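Local coordinates for putative uncharacterized protein (Pyrococcus furiosus, PDB 3UFC) that belongs to the Cas6 family of CRISPR-associated proteins and probably binds crRNA in the CRISPR system of adaptive defence against viruses and other mobile genetic elements, at residues K120-K123 with N124-F128; D160-R163 with K164-L168; R169-V173 with M174-P178. All coordinates share one frame; numbering follows the deposited sequence.

How the interactions relate
All three contacts lie in the C-terminal half of the Cas6 chain, one after another in sequence. Interaction 1 leads into strand 125-130, a central strand of a four-stranded antiparallel sheet. Interactions 2 and 3 occupy helix 158-174, which follows that strand and two others, and its exit loop toward strand 183-197. Their centres are 12 Å apart, and they touch where Leu167 CD2 packs 3.8 Å from Pro178 CG. Interaction 1 touches neither: its centre is 18 Å from that of interaction 2 and 20 Å from that of interaction 3. Together they sample a first strand, first helix and helix end of a ferredoxin-like domain, consistent with an RNA-binding Cas6 architecture.

Interaction 1. Residues K120-K123 with N124-F128; sequences KEIK and NVNIF
The flat carboxamide of Asn126 grips the backbone of Lys123 at both its polar atoms, while Ile122 crosses the Asn126 side chain at about a right angle, its CG2 3.7 Å from ND2. Behind the amide, Asn126 CB rests 3.6 Å above one face of the Phe128 ring, offset toward the rim. Lys123 N donates to Asn126 OD1 at 2.9 Å, nearly straight (167°) and in the carbonyl plane, on a lone pair. The return bond, Asn126 ND2 to Lys123 O, is shorter at 2.7 Å but more bent (145°), and its donor stands above the carbonyl plane. Two bonds to a single residue should fix the rotation of the amide. With CG beside its own backbone N (chi1 -50°), the amide is brought back across the turn to Lys123. OD1 is also bonded by a water at 2.8 Å, which reaches Glu121 O only weakly. Ile122 extends to Ala218 and Tyr222 of helix 215-224, and Asn124 ND2 bonds to Gly213 O. An asparagine amide thus bonds back to the backbone three residues earlier, where the chain enters strand 125-130, the first strand of the ferredoxin-like antiparallel sheet, and pairs with strand 200-213.

Interaction 2. Residues D160-R163 with K164-L168; sequences DRLR and KVMLL
About two and a half turns of alpha-helix 158-174, the first helix of the ferredoxin-like C-terminal domain, join Asp160-Arg163 to the residues that follow through four consecutive i to i+4 backbone bonds. Lys164 N to Asp160 O, Val165 N to Arg161 O, Met166 N to Leu162 O and Leu167 N to Arg163 O span 2.9 to 3.1 Å, evidence of a regular helix without a kink. On the buried side, Leu162 and Met166 run side by side and point the same way, with Leu162 CD1 4.0 Å from Met166 CG. Leu162 reaches that place with CG opposite the backbone N (chi1 178°), whereas Met166 bends at both of its next torsions. The pair continues the packing into the domain, Leu162 onto Val136 and Phe183, Met166 onto Phe220 and Phe226. Val165 brings CG2 against the carbonyl of the previous turn, 3.2 Å from Arg161 O. On another side, Arg161 and Lys164 also lie alongside each other, and Lys164 CE is placed over one face of the Arg161 guanidinium. The model sets these two cationic ends so close that the exact positions of both are doubtful. Arg161 NH1 has a weak bond to Arg137 O. Near the start, Arg163 NH1 and Asp160 OD1 form a salt bridge at 3.2 Å, its hydrogen bond weak and bent (131°), while Arg163 NE bonds to Phe183 O. Chemically, the helix divides into an apolar side, where carbon contacts meet the sheet and helix 215-224, and a charged side, where Asp160 would probably offset part of the charge of Arg163.

Interaction 3. Residues R169-V173 with M174-P178; sequences RYHEV and MGDLP
Tyr170 O receives the backbone hydrogen bond of Met174 N at 2.8 Å, and Met174 CB also crowds the same oxygen at 3.1 Å. This is the C-terminal end of helix 158-174: the next bond, Gly175 N to His171 O, is weak, bent to 128°, and Gly175 leaves helical geometry with positive phi. The chain then doubles back along the helix, and His171 CA makes a CA-H...O contact with Asp176 O at 3.5 Å. Within the returning chain, Leu177 N bonds to Asp176 OD2, met from above the carboxylate plane. The reversal sandwiches the Tyr170 ring. Met174 CG lies over its centre, 3.5 Å from the centroid, in a CH-pi contact; Met174 SD stands farther above that face, a Met-aromatic contact. Across the opposite face comes Pro178 CB, 3.8 Å from the centroid. A Tyr170 chi1 of -167° turns the ring away from its own backbone N and in between these two side chains. Phe220 of helix 215-224 meets the same ring, linking the two helices of the domain. Held between methionine and proline, the ring turns its edge to a backbone carbonyl: CD2 lies 3.1 Å from Asp176 O, in the ring plane.

Interaction 1. Residues K120-K123 with N124-F128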
ATOM      1  N   LYS A 120      -9.667 -10.076   8.803  1.00 41.69           N
ATOM      2  CA  LYS A 120     -11.045 -10.466   8.540  1.00 41.04           C
ATOM      3  C   LYS A 120     -11.168 -11.558   7.486  1.00 40.17           C
ATOM      4  O   LYS A 120     -10.289 -11.723   6.640  1.00 38.46           O
ATOM      5  CB  LYS A 120     -11.854  -9.235   8.128  1.00 42.49           C
ATOM      6  CG  LYS A 120     -11.823  -8.135   9.180  1.00 44.26           C
ATOM      7  CD  LYS A 120     -12.691  -6.953   8.802  1.00 46.32           C
ATOM      8  CE  LYS A 120     -12.667  -5.898   9.902  1.00 49.46           C
ATOM      9  NZ  LYS A 120     -13.458  -4.688   9.542  1.00 51.57           N
ATOM     10  N   GLU A 121     -12.263 -12.310   7.552  1.00 37.23           N
ATOM     11  CA  GLU A 121     -12.507 -13.388   6.606  1.00 36.36           C
ATOM     12  C   GLU A 121     -12.752 -12.841   5.207  1.00 32.60           C
ATOM     13  O   GLU A 121     -13.508 -11.892   5.021  1.00 31.49           O
ATOM     14  CB  GLU A 121     -13.713 -14.228   7.044  1.00 38.64           C
ATOM     15  CG  GLU A 121     -14.227 -15.172   5.963  1.00 42.55           C
ATOM     16  CD  GLU A 121     -15.301 -16.130   6.460  1.00 47.35           C
ATOM     17  OE1 GLU A 121     -16.241 -15.679   7.151  1.00 46.34           O
ATOM     18  OE2 GLU A 121     -15.206 -17.337   6.145  1.00 49.60           O
ATOM     19  N   ILE A 122     -12.105 -13.454   4.226  1.00 31.58           N
ATOM     20  CA  ILE A 122     -12.256 -13.043   2.837  1.00 29.75           C
ATOM     21  C   ILE A 122     -13.200 -14.015   2.131  1.00 29.04           C
ATOM     22  O   ILE A 122     -13.008 -15.229   2.183  1.00 29.36           O
ATOM     23  CB  ILE A 122     -10.900 -13.057   2.115  1.00 30.09           C
ATOM     24  CG1 ILE A 122      -9.891 -12.202   2.893  1.00 27.82           C
ATOM     25  CG2 ILE A 122     -11.062 -12.531   0.693  1.00 29.85           C
ATOM     26  CD1 ILE A 122     -10.307 -10.755   3.036  1.00 30.80           C
ATOM     27  N   LYS A 123     -14.219 -13.481   1.473  1.00 28.47           N
ATOM     28  CA  LYS A 123     -15.179 -14.323   0.772  1.00 30.81           C
ATOM     29  C   LYS A 123     -15.111 -14.084  -0.733  1.00 30.44           C
ATOM     30  O   LYS A 123     -14.212 -13.392  -1.215  1.00 28.71           O
ATOM     31  CB  LYS A 123     -16.580 -14.039   1.313  1.00 33.25           C
ATOM     32  CG  LYS A 123     -16.720 -14.422   2.786  1.00 38.38           C
ATOM     33  CD  LYS A 123     -17.368 -13.327   3.610  1.00 43.94           C
ATOM     34  CE  LYS A 123     -18.838 -13.163   3.274  1.00 48.44           C
ATOM     35  NZ  LYS A 123     -19.466 -12.045   4.050  1.00 52.50           N
ATOM     36  N   ASN A 124     -16.045 -14.666  -1.479  1.00 28.83           N
ATOM     37  CA  ASN A 124     -16.058 -14.483  -2.926  1.00 26.81           C
ATOM     38  C   ASN A 124     -16.556 -13.097  -3.271  1.00 26.67           C
ATOM     39  O   ASN A 124     -16.317 -12.593  -4.369  1.00 26.83           O
ATOM     40  CB  ASN A 124     -16.926 -15.547  -3.591  1.00 26.14           C
ATOM     41  CG  ASN A 124     -16.327 -16.922  -3.469  1.00 25.71           C
ATOM     42  OD1 ASN A 124     -16.871 -17.792  -2.791  1.00 26.39           O
ATOM     43  ND2 ASN A 124     -15.180 -17.125  -4.113  1.00 25.69           N
ATOM     44  N   VAL A 125     -17.259 -12.483  -2.325  1.00 25.91           N
ATOM     45  CA  VAL A 125     -17.758 -11.131  -2.506  1.00 26.57           C
ATOM     46  C   VAL A 125     -17.297 -10.313  -1.300  1.00 29.26           C
ATOM     47  O   VAL A 125     -17.518 -10.702  -0.148  1.00 27.79           O
ATOM     48  CB  VAL A 125     -19.297 -11.090  -2.604  1.00 27.99           C
ATOM     49  CG1 VAL A 125     -19.758  -9.650  -2.833  1.00 26.23           C
ATOM     50  CG2 VAL A 125     -19.771 -11.983  -3.755  1.00 26.94           C
ATOM     51  N   ASN A 126     -16.635  -9.192  -1.570  1.00 28.36           N
ATOM     52  CA  ASN A 126     -16.128  -8.328  -0.508  1.00 28.88           C
ATOM     53  C   ASN A 126     -16.226  -6.866  -0.913  1.00 28.29           C
ATOM     54  O   ASN A 126     -16.199  -6.536  -2.096  1.00 29.17           O
ATOM     55  CB  ASN A 126     -14.643  -8.613  -0.236  1.00 28.54           C
ATOM     56  CG  ASN A 126     -14.343 -10.087  -0.050  1.00 30.18           C
ATOM     57  OD1 ASN A 126     -14.609 -10.659   1.006  1.00 29.98           O
ATOM     58  ND2 ASN A 126     -13.780 -10.711  -1.085  1.00 27.63           N
ATOM     59  N   ILE A 127     -16.351  -5.991   0.073  1.00 28.95           N
ATOM     60  CA  ILE A 127     -16.356  -4.568  -0.205  1.00 28.77           C
ATOM     61  C   ILE A 127     -15.008  -4.117   0.350  1.00 28.74           C
ATOM     62  O   ILE A 127     -14.728  -4.296   1.538  1.00 27.66           O
ATOM     63  CB  ILE A 127     -17.478  -3.820   0.524  1.00 31.83           C
ATOM     64  CG1 ILE A 127     -18.843  -4.272  -0.001  1.00 33.13           C
ATOM     65  CG2 ILE A 127     -17.330  -2.322   0.279  1.00 31.31           C
ATOM     66  CD1 ILE A 127     -19.995  -3.560   0.672  1.00 36.11           C
ATOM     67  N   PHE A 128     -14.168  -3.565  -0.518  1.00 27.52           N
ATOM     68  CA  PHE A 128     -12.840  -3.103  -0.118  1.00 25.62           C
ATOM     69  C   PHE A 128     -12.746  -1.582  -0.164  1.00 25.37           C
ATOM     70  O   PHE A 128     -13.372  -0.933  -1.005  1.00 26.65           O
ATOM     71  CB  PHE A 128     -11.758  -3.684  -1.046  1.00 24.07           C
ATOM     72  CG  PHE A 128     -11.534  -5.168  -0.896  1.00 24.68           C
ATOM     73  CD1 PHE A 128     -11.770  -6.030  -1.966  1.00 21.36           C
ATOM     74  CD2 PHE A 128     -11.045  -5.702   0.298  1.00 23.54           C
ATOM     75  CE1 PHE A 128     -11.521  -7.400  -1.854  1.00 22.52           C
ATOM     76  CE2 PHE A 128     -10.790  -7.069   0.426  1.00 22.59           C
ATOM     77  CZ  PHE A 128     -11.026  -7.923  -0.652  1.00 23.42           C
TER
HETATM   78  O   HOH W   1     -15.684  -9.919   3.459  1.00 54.92           O

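Interaction 2. Residues D160-R163 with K164-L168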
ATOM      1  N   ASP A 160      -9.044  -5.561 -17.004  1.00 28.31           N
ATOM      2  CA  ASP A 160      -8.168  -6.574 -17.587  1.00 29.09           C
ATOM      3  C   ASP A 160      -6.727  -6.399 -17.134  1.00 26.89           C
ATOM      4  O   ASP A 160      -6.023  -7.383 -16.892  1.00 25.34           O
ATOM      5  CB  ASP A 160      -8.245  -6.557 -19.114  1.00 33.22           C
ATOM      6  CG  ASP A 160      -9.528  -7.175 -19.631  1.00 38.58           C
ATOM      7  OD1 ASP A 160     -10.100  -8.031 -18.919  1.00 39.03           O
ATOM      8  OD2 ASP A 160      -9.959  -6.821 -20.746  1.00 41.58           O
ATOM      9  N   ARG A 161      -6.285  -5.151 -17.022  1.00 24.41           N
ATOM     10  CA  ARG A 161      -4.928  -4.885 -16.558  1.00 25.69           C
ATOM     11  C   ARG A 161      -4.788  -5.322 -15.092  1.00 24.44           C
ATOM     12  O   ARG A 161      -3.803  -5.960 -14.720  1.00 25.16           O
ATOM     13  CB  ARG A 161      -4.603  -3.399 -16.689  1.00 27.90           C
ATOM     14  CG  ARG A 161      -4.345  -2.931 -18.114  1.00 34.71           C
ATOM     15  CD  ARG A 161      -2.873  -3.052 -18.461  1.00 40.32           C
ATOM     16  NE  ARG A 161      -2.542  -4.312 -19.110  1.00 45.04           N
ATOM     17  CZ  ARG A 161      -1.298  -4.751 -19.285  1.00 47.46           C
ATOM     18  NH1 ARG A 161      -0.272  -4.033 -18.845  1.00 48.16           N
ATOM     19  NH2 ARG A 161      -1.080  -5.895 -19.920  1.00 48.95           N
ATOM     20  N   LEU A 162      -5.775  -4.984 -14.265  1.00 23.39           N
ATOM     21  CA  LEU A 162      -5.725  -5.361 -12.852  1.00 21.97           C
ATOM     22  C   LEU A 162      -5.695  -6.887 -12.741  1.00 23.45           C
ATOM     23  O   LEU A 162      -4.919  -7.448 -11.968  1.00 22.55           O
ATOM     24  CB  LEU A 162      -6.935  -4.798 -12.095  1.00 20.98           C
ATOM     25  CG  LEU A 162      -7.024  -5.168 -10.602  1.00 22.19           C
ATOM     26  CD1 LEU A 162      -5.777  -4.681  -9.867  1.00 20.21           C
ATOM     27  CD2 LEU A 162      -8.275  -4.556  -9.989  1.00 21.10           C
ATOM     28  N   ARG A 163      -6.529  -7.560 -13.533  1.00 23.48           N
ATOM     29  CA  ARG A 163      -6.568  -9.012 -13.510  1.00 24.74           C
ATOM     30  C   ARG A 163      -5.204  -9.614 -13.822  1.00 25.19           C
ATOM     31  O   ARG A 163      -4.734 -10.491 -13.100  1.00 24.61           O
ATOM     32  CB  ARG A 163      -7.594  -9.534 -14.511  1.00 26.41           C
ATOM     33  CG  ARG A 163      -9.032  -9.308 -14.105  1.00 27.63           C
ATOM     34  CD  ARG A 163      -9.960  -9.559 -15.286  1.00 31.62           C
ATOM     35  NE  ARG A 163     -11.360  -9.580 -14.879  1.00 34.04           N
ATOM     36  CZ  ARG A 163     -12.383  -9.601 -15.724  1.00 36.55           C
ATOM     37  NH1 ARG A 163     -12.163  -9.600 -17.032  1.00 37.98           N
ATOM     38  NH2 ARG A 163     -13.626  -9.619 -15.262  1.00 36.20           N
ATOM     39  N   LYS A 164      -4.564  -9.138 -14.888  1.00 23.94           N
ATOM     40  CA  LYS A 164      -3.256  -9.660 -15.277  1.00 25.42           C
ATOM     41  C   LYS A 164      -2.203  -9.408 -14.209  1.00 23.15           C
ATOM     42  O   LYS A 164      -1.405 -10.289 -13.890  1.00 23.26           O
ATOM     43  CB  LYS A 164      -2.778  -9.029 -16.589  1.00 29.15           C
ATOM     44  CG  LYS A 164      -1.512  -9.682 -17.121  1.00 35.88           C
ATOM     45  CD  LYS A 164      -0.798  -8.820 -18.152  1.00 42.33           C
ATOM     46  CE  LYS A 164      -0.134  -7.626 -17.488  1.00 45.74           C
ATOM     47  NZ  LYS A 164       0.811  -6.935 -18.406  1.00 50.10           N
ATOM     48  N   VAL A 165      -2.189  -8.193 -13.676  1.00 22.19           N
ATOM     49  CA  VAL A 165      -1.233  -7.835 -12.641  1.00 22.89           C
ATOM     50  C   VAL A 165      -1.364  -8.762 -11.429  1.00 21.31           C
ATOM     51  O   VAL A 165      -0.370  -9.278 -10.925  1.00 21.39           O
ATOM     52  CB  VAL A 165      -1.432  -6.372 -12.186  1.00 24.13           C
ATOM     53  CG1 VAL A 165      -0.645  -6.103 -10.911  1.00 27.98           C
ATOM     54  CG2 VAL A 165      -0.965  -5.431 -13.283  1.00 27.34           C
ATOM     55  N   MET A 166      -2.594  -8.980 -10.969  1.00 22.45           N
ATOM     56  CA  MET A 166      -2.809  -9.838  -9.808  1.00 22.31           C
ATOM     57  C   MET A 166      -2.347 -11.274 -10.074  1.00 22.78           C
ATOM     58  O   MET A 166      -1.734 -11.898  -9.206  1.00 22.19           O
ATOM     59  CB  MET A 166      -4.283  -9.809  -9.385  1.00 20.84           C
ATOM     60  CG  MET A 166      -4.771  -8.422  -8.915  1.00 22.43           C
ATOM     61  SD  MET A 166      -3.700  -7.655  -7.652  1.00 23.29           S
ATOM     62  CE  MET A 166      -4.121  -8.665  -6.220  1.00 23.14           C
ATOM     63  N   LEU A 167      -2.615 -11.794 -11.272  1.00 23.60           N
ATOM     64  CA  LEU A 167      -2.193 -13.159 -11.601  1.00 24.50           C
ATOM     65  C   LEU A 167      -0.670 -13.286 -11.620  1.00 24.57           C
ATOM     66  O   LEU A 167      -0.113 -14.265 -11.123  1.00 23.48           O
ATOM     67  CB  LEU A 167      -2.759 -13.592 -12.959  1.00 26.91           C
ATOM     68  CG  LEU A 167      -4.284 -13.728 -13.032  1.00 28.87           C
ATOM     69  CD1 LEU A 167      -4.712 -14.149 -14.437  1.00 29.58           C
ATOM     70  CD2 LEU A 167      -4.744 -14.755 -12.009  1.00 29.79           C
ATOM     71  N   LEU A 168      -0.005 -12.288 -12.195  1.00 25.76           N
ATOM     72  CA  LEU A 168       1.455 -12.266 -12.286  1.00 25.67           C
ATOM     73  C   LEU A 168       2.096 -12.184 -10.896  1.00 25.13           C
ATOM     74  O   LEU A 168       3.039 -12.912 -10.591  1.00 23.98           O
ATOM     75  CB  LEU A 168       1.895 -11.059 -13.120  1.00 28.16           C
ATOM     76  CG  LEU A 168       2.419 -11.225 -14.550  1.00 34.31           C
ATOM     77  CD1 LEU A 168       1.802 -12.425 -15.238  1.00 30.62           C
ATOM     78  CD2 LEU A 168       2.128  -9.941 -15.320  1.00 32.97           C
TER

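Interaction 3. Residues R169-V173 with M174-P178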
ATOM      1  N   ARG A 169       1.598 -11.272 -10.067  1.00 23.20           N
ATOM      2  CA  ARG A 169       2.128 -11.112  -8.714  1.00 23.97           C
ATOM      3  C   ARG A 169       1.878 -12.379  -7.890  1.00 23.54           C
ATOM      4  O   ARG A 169       2.761 -12.844  -7.166  1.00 24.31           O
ATOM      5  CB  ARG A 169       1.484  -9.899  -8.034  1.00 21.81           C
ATOM      6  CG  ARG A 169       1.844  -8.553  -8.672  1.00 20.87           C
ATOM      7  CD  ARG A 169       1.228  -7.408  -7.884  1.00 22.65           C
ATOM      8  NE  ARG A 169       1.524  -7.547  -6.455  1.00 20.93           N
ATOM      9  CZ  ARG A 169       0.700  -7.164  -5.485  1.00 21.26           C
ATOM     10  NH1 ARG A 169      -0.473  -6.608  -5.785  1.00 17.94           N
ATOM     11  NH2 ARG A 169       1.031  -7.372  -4.218  1.00 18.21           N
ATOM     12  N   TYR A 170       0.680 -12.942  -8.015  1.00 23.35           N
ATOM     13  CA  TYR A 170       0.319 -14.159  -7.285  1.00 24.14           C
ATOM     14  C   TYR A 170       1.267 -15.314  -7.641  1.00 26.70           C
ATOM     15  O   TYR A 170       1.711 -16.063  -6.768  1.00 23.94           O
ATOM     16  CB  TYR A 170      -1.125 -14.557  -7.615  1.00 24.89           C
ATOM     17  CG  TYR A 170      -1.712 -15.614  -6.697  1.00 25.56           C
ATOM     18  CD1 TYR A 170      -2.657 -15.273  -5.730  1.00 25.93           C
ATOM     19  CD2 TYR A 170      -1.326 -16.952  -6.799  1.00 24.64           C
ATOM     20  CE1 TYR A 170      -3.210 -16.240  -4.881  1.00 26.05           C
ATOM     21  CE2 TYR A 170      -1.871 -17.929  -5.955  1.00 26.93           C
ATOM     22  CZ  TYR A 170      -2.811 -17.562  -4.999  1.00 27.28           C
ATOM     23  OH  TYR A 170      -3.352 -18.511  -4.159  1.00 29.74           O
ATOM     24  N   HIS A 171       1.575 -15.461  -8.927  1.00 26.58           N
ATOM     25  CA  HIS A 171       2.471 -16.525  -9.358  1.00 27.62           C
ATOM     26  C   HIS A 171       3.859 -16.361  -8.752  1.00 29.13           C
ATOM     27  O   HIS A 171       4.444 -17.316  -8.231  1.00 27.98           O
ATOM     28  CB  HIS A 171       2.581 -16.553 -10.887  1.00 29.66           C
ATOM     29  CG  HIS A 171       3.617 -17.507 -11.391  1.00 27.96           C
ATOM     30  ND1 HIS A 171       4.957 -17.191 -11.429  1.00 29.73           N
ATOM     31  CD2 HIS A 171       3.521 -18.796 -11.794  1.00 28.20           C
ATOM     32  CE1 HIS A 171       5.644 -18.245 -11.833  1.00 30.61           C
ATOM     33  NE2 HIS A 171       4.797 -19.232 -12.060  1.00 27.90           N
ATOM     34  N   GLU A 172       4.387 -15.147  -8.831  1.00 28.29           N
ATOM     35  CA  GLU A 172       5.704 -14.854  -8.294  1.00 30.24           C
ATOM     36  C   GLU A 172       5.766 -14.989  -6.770  1.00 30.85           C
ATOM     37  O   GLU A 172       6.669 -15.630  -6.236  1.00 29.91           O
ATOM     38  CB  GLU A 172       6.123 -13.440  -8.697  1.00 32.33           C
ATOM     39  CG  GLU A 172       7.419 -12.975  -8.062  1.00 39.43           C
ATOM     40  CD  GLU A 172       8.586 -13.890  -8.382  1.00 44.12           C
ATOM     41  OE1 GLU A 172       8.754 -14.259  -9.567  1.00 45.21           O
ATOM     42  OE2 GLU A 172       9.340 -14.231  -7.446  1.00 48.47           O
ATOM     43  N   VAL A 173       4.805 -14.391  -6.073  1.00 28.19           N
ATOM     44  CA  VAL A 173       4.796 -14.436  -4.614  1.00 28.39           C
ATOM     45  C   VAL A 173       4.358 -15.771  -4.012  1.00 29.84           C
ATOM     46  O   VAL A 173       5.022 -16.289  -3.114  1.00 30.87           O
ATOM     47  CB  VAL A 173       3.924 -13.290  -4.039  1.00 27.29           C
ATOM     48  CG1 VAL A 173       3.841 -13.392  -2.523  1.00 27.40           C
ATOM     49  CG2 VAL A 173       4.525 -11.941  -4.437  1.00 23.40           C
ATOM     50  N   MET A 174       3.262 -16.337  -4.506  1.00 30.54           N
ATOM     51  CA  MET A 174       2.758 -17.607  -3.984  1.00 31.09           C
ATOM     52  C   MET A 174       3.429 -18.839  -4.596  1.00 33.84           C
ATOM     53  O   MET A 174       3.327 -19.937  -4.051  1.00 33.79           O
ATOM     54  CB  MET A 174       1.243 -17.703  -4.193  1.00 30.04           C
ATOM     55  CG  MET A 174       0.453 -16.524  -3.628  1.00 31.20           C
ATOM     56  SD  MET A 174       0.771 -16.234  -1.859  1.00 33.88           S
ATOM     57  CE  MET A 174      -0.235 -17.515  -1.128  1.00 32.22           C
ATOM     58  N   GLY A 175       4.102 -18.674  -5.731  1.00 32.87           N
ATOM     59  CA  GLY A 175       4.769 -19.814  -6.339  1.00 34.79           C
ATOM     60  C   GLY A 175       4.082 -20.398  -7.560  1.00 35.92           C
ATOM     61  O   GLY A 175       4.734 -21.008  -8.404  1.00 38.09           O
ATOM     62  N   ASP A 176       2.769 -20.238  -7.654  1.00 35.27           N
ATOM     63  CA  ASP A 176       2.040 -20.744  -8.808  1.00 36.75           C
ATOM     64  C   ASP A 176       0.775 -19.925  -9.007  1.00 35.51           C
ATOM     65  O   ASP A 176       0.406 -19.127  -8.148  1.00 33.43           O
ATOM     66  CB  ASP A 176       1.688 -22.221  -8.620  1.00 40.51           C
ATOM     67  CG  ASP A 176       1.348 -22.915  -9.938  1.00 46.22           C
ATOM     68  OD1 ASP A 176       1.156 -24.149  -9.923  1.00 49.18           O
ATOM     69  OD2 ASP A 176       1.272 -22.234 -10.987  1.00 47.14           O
ATOM     70  N   LEU A 177       0.123 -20.108 -10.150  1.00 35.08           N
ATOM     71  CA  LEU A 177      -1.104 -19.384 -10.444  1.00 35.82           C
ATOM     72  C   LEU A 177      -2.212 -19.909  -9.539  1.00 35.59           C
ATOM     73  O   LEU A 177      -2.176 -21.061  -9.110  1.00 34.01           O
ATOM     74  CB  LEU A 177      -1.504 -19.580 -11.910  1.00 37.11           C
ATOM     75  CG  LEU A 177      -0.601 -18.971 -12.990  1.00 36.98           C
ATOM     76  CD1 LEU A 177      -0.988 -19.521 -14.356  1.00 39.09           C
ATOM     77  CD2 LEU A 177      -0.723 -17.460 -12.971  1.00 37.19           C
ATOM     78  N   PRO A 178      -3.204 -19.062  -9.221  1.00 33.93           N
ATOM     79  CA  PRO A 178      -4.314 -19.482  -8.364  1.00 34.94           C
ATOM     80  C   PRO A 178      -5.255 -20.373  -9.171  1.00 36.69           C
ATOM     81  O   PRO A 178      -5.372 -20.216 -10.385  1.00 36.37           O
ATOM     82  CB  PRO A 178      -4.965 -18.161  -7.983  1.00 33.87           C
ATOM     83  CG  PRO A 178      -4.785 -17.348  -9.234  1.00 33.09           C
ATOM     84  CD  PRO A 178      -3.342 -17.647  -9.606  1.00 34.09           C
TER